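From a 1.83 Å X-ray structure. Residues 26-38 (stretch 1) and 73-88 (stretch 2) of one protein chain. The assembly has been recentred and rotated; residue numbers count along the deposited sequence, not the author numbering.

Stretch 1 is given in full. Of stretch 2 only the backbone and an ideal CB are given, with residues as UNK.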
# COMPACT_ATOMS: atom_id res chain seq x y z
N TYR A 26 9.40 0.45 -6.46
CA TYR A 26 10.48 1.09 -5.74
C TYR A 26 11.21 2.02 -6.70
O TYR A 26 11.15 1.86 -7.92
CB TYR A 26 11.43 0.06 -5.15
CG TYR A 26 10.90 -0.63 -3.93
CD1 TYR A 26 10.92 0.00 -2.69
CD2 TYR A 26 10.36 -1.91 -4.00
CE1 TYR A 26 10.43 -0.62 -1.55
CE2 TYR A 26 9.86 -2.54 -2.87
CZ TYR A 26 9.90 -1.89 -1.65
OH TYR A 26 9.43 -2.50 -0.52
N PRO A 27 11.87 3.05 -6.16
CA PRO A 27 12.61 3.97 -7.03
C PRO A 27 13.75 3.31 -7.77
O PRO A 27 14.18 3.84 -8.80
CB PRO A 27 13.13 5.04 -6.05
CG PRO A 27 13.12 4.39 -4.72
CD PRO A 27 11.97 3.42 -4.73
N ASP A 28 14.24 2.17 -7.28
CA ASP A 28 15.40 1.52 -7.87
C ASP A 28 15.10 0.15 -8.45
O ASP A 28 16.01 -0.49 -8.99
CB ASP A 28 16.52 1.40 -6.82
CG ASP A 28 16.06 0.71 -5.54
OD1 ASP A 28 14.87 0.80 -5.19
OD2 ASP A 28 16.90 0.06 -4.89
N SER A 29 13.85 -0.33 -8.37
CA SER A 29 13.56 -1.71 -8.74
C SER A 29 13.27 -1.91 -10.23
O SER A 29 13.14 -3.06 -10.66
CB SER A 29 12.37 -2.23 -7.92
OG SER A 29 11.20 -1.45 -8.13
N LEU A 30 13.19 -0.84 -11.02
CA LEU A 30 13.06 -0.94 -12.47
C LEU A 30 14.27 -0.22 -13.10
O LEU A 30 14.17 0.91 -13.59
CB LEU A 30 11.71 -0.35 -12.95
CG LEU A 30 10.49 -1.20 -12.55
CD1 LEU A 30 9.18 -0.49 -12.84
CD2 LEU A 30 10.52 -2.56 -13.26
N GLY A 31 15.42 -0.90 -13.10
CA GLY A 31 16.61 -0.40 -13.75
C GLY A 31 17.64 0.23 -12.85
O GLY A 31 18.78 0.44 -13.29
N GLY A 32 17.29 0.55 -11.60
CA GLY A 32 18.26 0.99 -10.61
C GLY A 32 18.04 2.39 -10.06
O GLY A 32 18.54 2.69 -8.97
N ASN A 33 17.33 3.26 -10.77
CA ASN A 33 17.14 4.62 -10.28
C ASN A 33 15.96 5.26 -11.01
O ASN A 33 15.34 4.65 -11.89
CB ASN A 33 18.43 5.44 -10.46
CG ASN A 33 18.94 5.43 -11.89
OD1 ASN A 33 18.24 5.83 -12.81
ND2 ASN A 33 20.18 4.98 -12.07
N LEU A 34 15.67 6.51 -10.65
CA LEU A 34 14.50 7.18 -11.20
C LEU A 34 14.67 7.51 -12.67
O LEU A 34 13.68 7.59 -13.41
CB LEU A 34 14.21 8.46 -10.41
CG LEU A 34 13.74 8.27 -8.98
CD1 LEU A 34 13.63 9.61 -8.26
CD2 LEU A 34 12.42 7.52 -8.92
N LYS A 35 15.91 7.70 -13.13
CA LYS A 35 16.14 7.99 -14.54
C LYS A 35 15.86 6.76 -15.39
O LYS A 35 15.21 6.87 -16.44
CB LYS A 35 17.57 8.49 -14.73
CG LYS A 35 17.79 9.84 -14.08
CD LYS A 35 19.22 10.31 -14.18
CE LYS A 35 19.36 11.75 -13.70
NZ LYS A 35 18.64 12.72 -14.57
N THR A 36 16.32 5.58 -14.96
CA THR A 36 15.97 4.36 -15.69
C THR A 36 14.48 4.04 -15.55
O THR A 36 13.88 3.51 -16.49
CB THR A 36 16.81 3.17 -15.20
OG1 THR A 36 16.42 2.79 -13.88
CG2 THR A 36 18.31 3.52 -15.22
N LEU A 37 13.87 4.36 -14.41
CA LEU A 37 12.42 4.20 -14.28
C LEU A 37 11.70 5.05 -15.32
O LEU A 37 10.79 4.58 -16.01
CB LEU A 37 11.98 4.55 -12.86
CG LEU A 37 10.47 4.61 -12.62
CD1 LEU A 37 9.80 3.30 -13.00
CD2 LEU A 37 10.15 4.95 -11.17
N ASN A 38 12.09 6.32 -15.44
CA ASN A 38 11.49 7.19 -16.44
C ASN A 38 11.73 6.66 -17.86
O ASN A 38 10.84 6.71 -18.71
CB ASN A 38 12.05 8.62 -16.32
CG ASN A 38 11.27 9.47 -15.32
OD1 ASN A 38 10.05 9.35 -15.20
ND2 ASN A 38 11.98 10.35 -14.61
N UNK A 73 15.29 16.28 0.01
CA UNK A 73 15.99 15.80 -1.17
C UNK A 73 15.59 14.36 -1.43
O UNK A 73 15.15 13.63 -0.53
CB UNK A 73 17.51 15.92 -1.00
N UNK A 74 15.74 13.97 -2.68
CA UNK A 74 15.64 12.57 -3.07
C UNK A 74 16.98 11.90 -2.79
O UNK A 74 18.04 12.52 -2.93
CB UNK A 74 15.25 12.43 -4.54
N UNK A 75 16.94 10.64 -2.37
CA UNK A 75 18.15 9.85 -2.19
C UNK A 75 19.01 9.93 -3.45
O UNK A 75 18.55 9.53 -4.53
CB UNK A 75 17.80 8.40 -1.86
N UNK A 76 20.24 10.47 -3.37
CA UNK A 76 21.01 10.69 -4.61
C UNK A 76 21.32 9.44 -5.40
O UNK A 76 21.49 9.53 -6.63
CB UNK A 76 22.33 11.38 -4.27
N UNK A 77 21.37 8.26 -4.77
CA UNK A 77 21.49 7.02 -5.54
C UNK A 77 20.34 6.87 -6.52
O UNK A 77 20.49 6.23 -7.57
CB UNK A 77 21.54 5.81 -4.60
N UNK A 78 19.18 7.43 -6.20
CA UNK A 78 17.99 7.28 -7.02
C UNK A 78 17.77 8.44 -7.98
O UNK A 78 17.23 8.23 -9.07
CB UNK A 78 16.76 7.12 -6.12
N UNK A 79 18.12 9.65 -7.59
CA UNK A 79 17.98 10.80 -8.47
C UNK A 79 17.74 12.07 -7.66
O UNK A 79 18.30 12.24 -6.57
CB UNK A 79 16.84 10.58 -9.46
N UNK A 80 16.91 12.94 -8.22
CA UNK A 80 16.65 14.24 -7.63
C UNK A 80 15.16 14.52 -7.66
O UNK A 80 14.38 13.85 -8.34
CB UNK A 80 17.42 15.34 -8.36
N UNK A 81 14.76 15.55 -6.91
CA UNK A 81 13.37 15.98 -6.92
C UNK A 81 12.92 16.36 -8.33
O UNK A 81 11.72 16.27 -8.64
CB UNK A 81 13.17 17.16 -5.97
N UNK A 82 13.84 16.82 -9.18
CA UNK A 82 13.46 17.17 -10.55
C UNK A 82 13.13 15.94 -11.39
O UNK A 82 12.34 16.05 -12.34
CB UNK A 82 14.58 17.96 -11.22
N UNK A 83 13.70 14.78 -11.07
CA UNK A 83 13.26 13.54 -11.71
C UNK A 83 11.79 13.26 -11.40
O UNK A 83 11.05 12.76 -12.26
CB UNK A 83 14.13 12.37 -11.25
N UNK A 84 11.37 13.53 -10.16
CA UNK A 84 9.97 13.36 -9.78
C UNK A 84 9.09 14.37 -10.51
O UNK A 84 8.01 14.04 -11.02
CB UNK A 84 9.80 13.51 -8.27
N UNK A 85 9.52 15.62 -10.53
CA UNK A 85 8.77 16.67 -11.21
C UNK A 85 8.55 16.32 -12.68
O UNK A 85 7.46 16.51 -13.22
CB UNK A 85 9.50 18.01 -11.09
N UNK A 86 9.59 15.80 -13.34
CA UNK A 86 9.47 15.43 -14.74
C UNK A 86 8.48 14.29 -14.92
O UNK A 86 7.65 14.32 -15.83
CB UNK A 86 10.84 15.04 -15.31
N UNK A 87 8.53 13.30 -14.03
CA UNK A 87 7.57 12.20 -14.10
C UNK A 87 6.15 12.71 -13.86
O UNK A 87 5.20 12.24 -14.49
CB UNK A 87 7.92 11.11 -13.08
N UNK A 88 5.99 13.68 -12.95
CA UNK A 88 4.67 14.24 -12.67
C UNK A 88 4.09 14.97 -13.88
O UNK A 88 2.87 15.19 -13.92
CB UNK A 88 4.75 15.19 -11.48

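Position 73 is out of reach of stretch 1, which leaves the choice open. It is Glu-73.

Position 74 points toward stretch 1, with its ideal CB 4.9 Å from Leu-34 CD1. A branched or long apolar side chain would suit. It is Ile-74, and its CG2 lies 3.9 Å from Leu-34 CD1.

Positions 75 and 76 are out of reach, so many side chains would suit. They are Glu-75 and Pro-76; Glu-75 OE2 accepts from the backbone N of position 77 at 3.0 Å.

Position 77 points sideways into open space. Many side chains would fit, polar ones included. It is Lys-77.

Position 78 brings its backbone close to stretch 1. Its O accepts from Leu-34 N at 2.8 Å, nearly straight at 165°. The CB points sideways, 4.2 Å from Pro-27 CB and 4.3 Å from Leu-34 CG. A large apolar or aromatic group could cover the proline. It is Phe-78. Pro-27 CG sits over one face, 3.9 Å from the centroid of the Phe-78 ring, in a CH-pi contact. Asp-28 CB approaches Phe-78 CE1 obliquely at 3.6 Å.

Position 79 has phi 150° and psi -144°. A CB here would be jammed against the preceding carbonyl O, and would also lie 3.5 Å from Leu-34 CB. Glycine is called for, and it is Gly-79.

Position 80 points sideways, just before a helix. Ser, Thr, Asp or Asn could cap it. It is Thr-80; its OG1 accepts weakly from the backbone N of positions 82 and 83.

Position 81 points away and 82 is out of reach, so stretch 1 constrains neither. They are Trp-81 and Tyr-82.

Position 83 points toward stretch 1, its CB 4.0 Å from Leu-34 CB and 4.5 Å from Asn-38 ND2. With Lys-35 nearby, an acid is attractive; a small polar residue could also fit. It is Asp-83. Its OD1 forms a salt bridge with Lys-35 NZ at 3.3 Å, a weak hydrogen bond, while OD2 accepts from Thr-80 N at 2.9 Å. A water links OD1 to Asn-38 ND2.

Position 84 points away, but a long apolar chain could turn back toward Leu-34. It is Ile-84, whose CD1 reaches Leu-34 CD1 at 3.8 Å.

Stretch 1 sets no limit at 85 or 88: Lys-85 and Ala-88.

Position 86 points toward Asn-38; polar or long chains would suit. It is Lys-86, extended.

Position 87 points toward stretch 1, its CB 3.5 Å from Asn-38 OD1. A long flexible apolar chain could reach Leu-37. It is Met-87; its CE lies 3.8 Å from Leu-37 CD2 and 3.1 Å from Asn-38 OD1.

Stretch 2 (73-88) EIEPKFGTWYDIKKMA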
# COMPACT_ATOMS: atom_id res chain seq x y z
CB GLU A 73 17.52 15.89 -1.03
CG GLU A 73 18.08 14.99 0.04
CD GLU A 73 19.59 14.81 -0.06
OE1 GLU A 73 20.28 15.61 -0.74
OE2 GLU A 73 20.09 13.85 0.57
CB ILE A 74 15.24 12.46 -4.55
CG1 ILE A 74 13.84 13.06 -4.77
CG2 ILE A 74 15.31 11.01 -5.02
CD1 ILE A 74 12.74 12.47 -3.91
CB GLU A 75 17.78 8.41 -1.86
CG GLU A 75 18.90 7.38 -2.04
CD GLU A 75 20.17 7.76 -1.32
OE1 GLU A 75 20.09 8.27 -0.18
OE2 GLU A 75 21.26 7.54 -1.90
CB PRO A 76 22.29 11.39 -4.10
CG PRO A 76 21.84 12.09 -2.85
CD PRO A 76 20.83 11.19 -2.22
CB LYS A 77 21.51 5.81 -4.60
CG LYS A 77 22.84 5.50 -3.93
CD LYS A 77 22.66 4.44 -2.84
CE LYS A 77 22.35 3.06 -3.41
NZ LYS A 77 23.51 2.45 -4.10
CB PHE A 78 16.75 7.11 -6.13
CG PHE A 78 16.87 5.97 -5.14
CD1 PHE A 78 17.67 4.88 -5.41
CD2 PHE A 78 16.17 6.00 -3.94
CE1 PHE A 78 17.78 3.84 -4.50
CE2 PHE A 78 16.28 4.96 -3.03
CZ PHE A 78 17.09 3.88 -3.32
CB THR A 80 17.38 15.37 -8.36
OG1 THR A 80 16.73 15.62 -9.61
CG2 THR A 80 18.84 15.01 -8.60
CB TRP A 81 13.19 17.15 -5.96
CG TRP A 81 12.67 16.77 -4.61
CD1 TRP A 81 13.29 16.98 -3.41
CD2 TRP A 81 11.44 16.12 -4.32
NE1 TRP A 81 12.50 16.52 -2.39
CE2 TRP A 81 11.36 15.97 -2.92
CE3 TRP A 81 10.39 15.64 -5.11
CZ2 TRP A 81 10.28 15.37 -2.29
CZ3 TRP A 81 9.30 15.06 -4.49
CH2 TRP A 81 9.26 14.91 -3.09
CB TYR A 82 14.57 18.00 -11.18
CG TYR A 82 14.71 19.31 -10.46
CD1 TYR A 82 13.86 20.38 -10.75
CD2 TYR A 82 15.64 19.48 -9.44
CE1 TYR A 82 13.96 21.57 -10.08
CE2 TYR A 82 15.75 20.67 -8.77
CZ TYR A 82 14.91 21.72 -9.09
OH TYR A 82 15.01 22.91 -8.41
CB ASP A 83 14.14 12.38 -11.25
CG ASP A 83 15.58 12.52 -11.71
OD1 ASP A 83 15.81 13.06 -12.81
OD2 ASP A 83 16.49 12.11 -10.96
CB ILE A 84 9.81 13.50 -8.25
CG1 ILE A 84 10.70 12.50 -7.51
CG2 ILE A 84 8.35 13.34 -7.83
CD1 ILE A 84 10.22 11.10 -7.54
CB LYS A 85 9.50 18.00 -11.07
CG LYS A 85 8.76 19.20 -11.65
CD LYS A 85 9.61 20.45 -11.51
CE LYS A 85 8.87 21.71 -11.93
NZ LYS A 85 9.72 22.91 -11.74
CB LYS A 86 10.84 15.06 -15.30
CG LYS A 86 10.83 14.54 -16.73
CD LYS A 86 12.24 14.41 -17.28
CE LYS A 86 12.25 13.66 -18.61
NZ LYS A 86 13.59 13.65 -19.24
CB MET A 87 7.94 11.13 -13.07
CG MET A 87 7.20 9.79 -13.25
SD MET A 87 7.64 8.53 -12.01
CE MET A 87 9.40 8.49 -12.29
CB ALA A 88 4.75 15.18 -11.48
O HOH W 1 14.50 11.16 -15.12
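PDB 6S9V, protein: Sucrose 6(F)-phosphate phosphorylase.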